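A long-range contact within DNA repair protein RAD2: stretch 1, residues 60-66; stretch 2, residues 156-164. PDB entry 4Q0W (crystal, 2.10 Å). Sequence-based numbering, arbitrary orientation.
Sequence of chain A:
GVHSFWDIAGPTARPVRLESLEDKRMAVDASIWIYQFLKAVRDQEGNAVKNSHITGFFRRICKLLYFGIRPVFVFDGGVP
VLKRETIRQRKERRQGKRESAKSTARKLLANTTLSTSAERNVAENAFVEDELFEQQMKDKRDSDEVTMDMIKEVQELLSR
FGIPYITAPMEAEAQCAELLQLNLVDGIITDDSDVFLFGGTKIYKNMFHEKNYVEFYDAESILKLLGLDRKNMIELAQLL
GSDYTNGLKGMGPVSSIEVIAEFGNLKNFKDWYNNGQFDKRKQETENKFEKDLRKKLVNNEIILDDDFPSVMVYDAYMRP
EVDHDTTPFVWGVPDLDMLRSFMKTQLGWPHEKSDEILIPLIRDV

Stretch 1, residues 60-66: RICKLLY
Stretch 2 156-164: ELLSRFGIP

Residues 60-66 are all helix, with Leu65 N bonded to Ile61 O at 2.9 Å. Stretch 2 is the last part of another helix, running roughly parallel in the same direction, then a turn and an extended segment. The nearest CA atoms across the contact are those of Ile61 and Leu158, 8.2 Å apart. No hydrogen bond or salt bridge joins the stretches; apolar side chains bury 284 Å², both sides summed. Ile61 is the most covered, at 94 Å².

Glu156 does not touch stretch 1. Its OE2 forms a salt bridge with Arg160 NE at 2.6 Å. Leu157 (chi1 t, chi2 p) points toward stretch 1, and its CD2 lies 4.1 Å from Ile61 CD1. Leu158 (m, t) leaves its backbone sideways, but its tip comes nearer: CD2 is 3.7 Å from Ile61 CD1. These leucines fill apolar space with no side-chain polar group to satisfy. Ser159 and Arg160 make no contact with stretch 1.

Phe161 (phi/psi -83/-9) is buried and points toward stretch 1, with chi1 at -96°, between wells, and chi2 at -72°. Ile61 (m, t) places CG2 over one ring face, 3.5 Å from the centroid of Phe161 and 4° off the normal. The flat ring thus receives a methyl group in a CH-pi contact. Ile61 CD1 also lies 3.9 Å from Phe161 CD2. Leu65 CD1 approaches Phe161 CD1 obliquely at 3.6 Å; Leu65 is also m, t. Cys62 (m) is set sideways, with SG 4.1 Å from Phe161 CZ, also oblique.

Gly162 has phi/psi of 72/23, and positive phi favours glycine. The turn is a Schellman motif: Ile163 N bonds to Leu158 O at 2.9 Å, and Gly162 N to Ser159 O at 2.8 Å. Ile163 (m, t; -98/123) points toward stretch 1. Its CD1 lies 3.6 Å from Ile61 CG2 and 4.4 Å from Leu65 CD1. Its branched apolar chain suits this buried site. Pro164 continues at -68/144, out of reach.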

# COMPACT_ATOMS: atom_id res chain seq x y z
N ARG A 60 33.87 5.01 -9.98
CA ARG A 60 33.72 4.89 -8.53
C ARG A 60 35.08 4.89 -7.83
O ARG A 60 35.24 5.50 -6.77
CB ARG A 60 32.90 3.65 -8.16
CG ARG A 60 31.45 3.77 -8.59
CD ARG A 60 30.59 2.67 -7.99
NE ARG A 60 29.18 2.86 -8.29
CZ ARG A 60 28.21 2.05 -7.87
NH1 ARG A 60 28.51 1.00 -7.12
NH2 ARG A 60 26.95 2.29 -8.19
N ILE A 61 36.06 4.21 -8.42
CA ILE A 61 37.41 4.18 -7.87
C ILE A 61 37.98 5.60 -7.79
O ILE A 61 38.60 5.99 -6.79
CB ILE A 61 38.34 3.30 -8.73
CG1 ILE A 61 38.03 1.82 -8.52
CG2 ILE A 61 39.82 3.58 -8.41
CD1 ILE A 61 38.67 0.90 -9.58
N CYS A 62 37.75 6.38 -8.84
CA CYS A 62 38.26 7.74 -8.89
C CYS A 62 37.60 8.61 -7.80
O CYS A 62 38.26 9.44 -7.19
CB CYS A 62 38.04 8.34 -10.28
SG CYS A 62 39.15 7.61 -11.54
N LYS A 63 36.31 8.40 -7.56
CA LYS A 63 35.61 9.16 -6.53
C LYS A 63 36.23 8.88 -5.16
O LYS A 63 36.55 9.81 -4.42
CB LYS A 63 34.10 8.85 -6.53
CG LYS A 63 33.29 9.68 -5.52
CD LYS A 63 31.79 9.54 -5.73
CE LYS A 63 30.99 10.27 -4.66
NZ LYS A 63 29.51 10.14 -4.85
N LEU A 64 36.44 7.60 -4.85
CA LEU A 64 37.09 7.20 -3.60
C LEU A 64 38.48 7.83 -3.47
O LEU A 64 38.83 8.38 -2.43
CB LEU A 64 37.18 5.67 -3.51
CG LEU A 64 35.85 4.89 -3.48
CD1 LEU A 64 36.08 3.39 -3.62
CD2 LEU A 64 35.08 5.19 -2.20
N LEU A 65 39.27 7.75 -4.54
CA LEU A 65 40.63 8.25 -4.49
C LEU A 65 40.64 9.77 -4.38
O LEU A 65 41.49 10.35 -3.69
CB LEU A 65 41.44 7.77 -5.70
CG LEU A 65 41.82 6.29 -5.69
CD1 LEU A 65 42.71 5.92 -6.90
CD2 LEU A 65 42.50 5.88 -4.37
N TYR A 66 39.70 10.41 -5.06
CA TYR A 66 39.54 11.86 -4.99
C TYR A 66 39.40 12.39 -3.57
O TYR A 66 39.88 13.48 -3.26
CB TYR A 66 38.33 12.30 -5.80
CG TYR A 66 38.12 13.81 -5.77
CD1 TYR A 66 38.81 14.64 -6.65
CD2 TYR A 66 37.25 14.40 -4.85
CE1 TYR A 66 38.64 16.02 -6.62
CE2 TYR A 66 37.08 15.78 -4.81
CZ TYR A 66 37.77 16.58 -5.70
OH TYR A 66 37.59 17.94 -5.67
N GLU A 156 41.89 -6.55 -12.49
CA GLU A 156 43.11 -6.06 -13.13
C GLU A 156 43.16 -4.53 -13.00
O GLU A 156 44.20 -3.96 -12.68
CB GLU A 156 43.17 -6.48 -14.60
CG GLU A 156 44.39 -5.94 -15.37
CD GLU A 156 45.71 -6.44 -14.83
OE1 GLU A 156 45.74 -7.54 -14.24
OE2 GLU A 156 46.72 -5.72 -14.98
N LEU A 157 42.03 -3.89 -13.25
CA LEU A 157 41.93 -2.45 -13.09
C LEU A 157 42.32 -2.05 -11.67
O LEU A 157 43.17 -1.16 -11.47
CB LEU A 157 40.51 -1.98 -13.41
CG LEU A 157 40.23 -0.48 -13.26
CD1 LEU A 157 41.15 0.35 -14.15
CD2 LEU A 157 38.78 -0.19 -13.58
N LEU A 158 41.72 -2.73 -10.69
CA LEU A 158 42.03 -2.48 -9.28
C LEU A 158 43.53 -2.56 -9.00
O LEU A 158 44.09 -1.69 -8.32
CB LEU A 158 41.26 -3.45 -8.39
CG LEU A 158 39.79 -3.07 -8.16
CD1 LEU A 158 39.02 -4.23 -7.51
CD2 LEU A 158 39.70 -1.80 -7.31
N SER A 159 44.19 -3.58 -9.52
CA SER A 159 45.61 -3.75 -9.21
C SER A 159 46.50 -2.70 -9.90
O SER A 159 47.49 -2.26 -9.33
CB SER A 159 46.08 -5.18 -9.48
OG SER A 159 46.11 -5.45 -10.86
N ARG A 160 46.12 -2.28 -11.10
CA ARG A 160 46.84 -1.19 -11.77
C ARG A 160 46.65 0.15 -11.04
O ARG A 160 47.47 1.07 -11.20
CB ARG A 160 46.43 -1.08 -13.24
CG ARG A 160 46.73 -2.36 -14.04
CD ARG A 160 46.42 -2.22 -15.54
NE ARG A 160 46.66 -3.47 -16.25
CZ ARG A 160 46.99 -3.58 -17.54
NH1 ARG A 160 47.14 -2.49 -18.30
NH2 ARG A 160 47.18 -4.77 -18.07
N PHE A 161 45.57 0.26 -10.25
CA PHE A 161 45.36 1.41 -9.38
C PHE A 161 46.14 1.24 -8.08
O PHE A 161 46.22 2.16 -7.26
CB PHE A 161 43.88 1.57 -9.03
CG PHE A 161 43.14 2.55 -9.89
CD1 PHE A 161 43.35 3.92 -9.77
CD2 PHE A 161 42.19 2.11 -10.81
CE1 PHE A 161 42.66 4.82 -10.56
CE2 PHE A 161 41.48 3.00 -11.60
CZ PHE A 161 41.71 4.36 -11.47
N GLY A 162 46.70 0.05 -7.87
CA GLY A 162 47.36 -0.25 -6.61
C GLY A 162 46.39 -0.46 -5.45
O GLY A 162 46.78 -0.31 -4.28
N ILE A 163 45.15 -0.81 -5.76
CA ILE A 163 44.12 -1.02 -4.74
C ILE A 163 43.96 -2.49 -4.39
O ILE A 163 43.68 -3.32 -5.25
CB ILE A 163 42.76 -0.42 -5.17
CG1 ILE A 163 42.87 1.10 -5.32
CG2 ILE A 163 41.65 -0.77 -4.17
CD1 ILE A 163 41.71 1.69 -6.06
N PRO A 164 44.14 -2.82 -3.10
CA PRO A 164 44.00 -4.21 -2.67
C PRO A 164 42.55 -4.69 -2.78
O PRO A 164 41.61 -3.91 -2.58
CB PRO A 164 44.44 -4.16 -1.19
CG PRO A 164 44.19 -2.78 -0.75
CD PRO A 164 44.39 -1.90 -1.98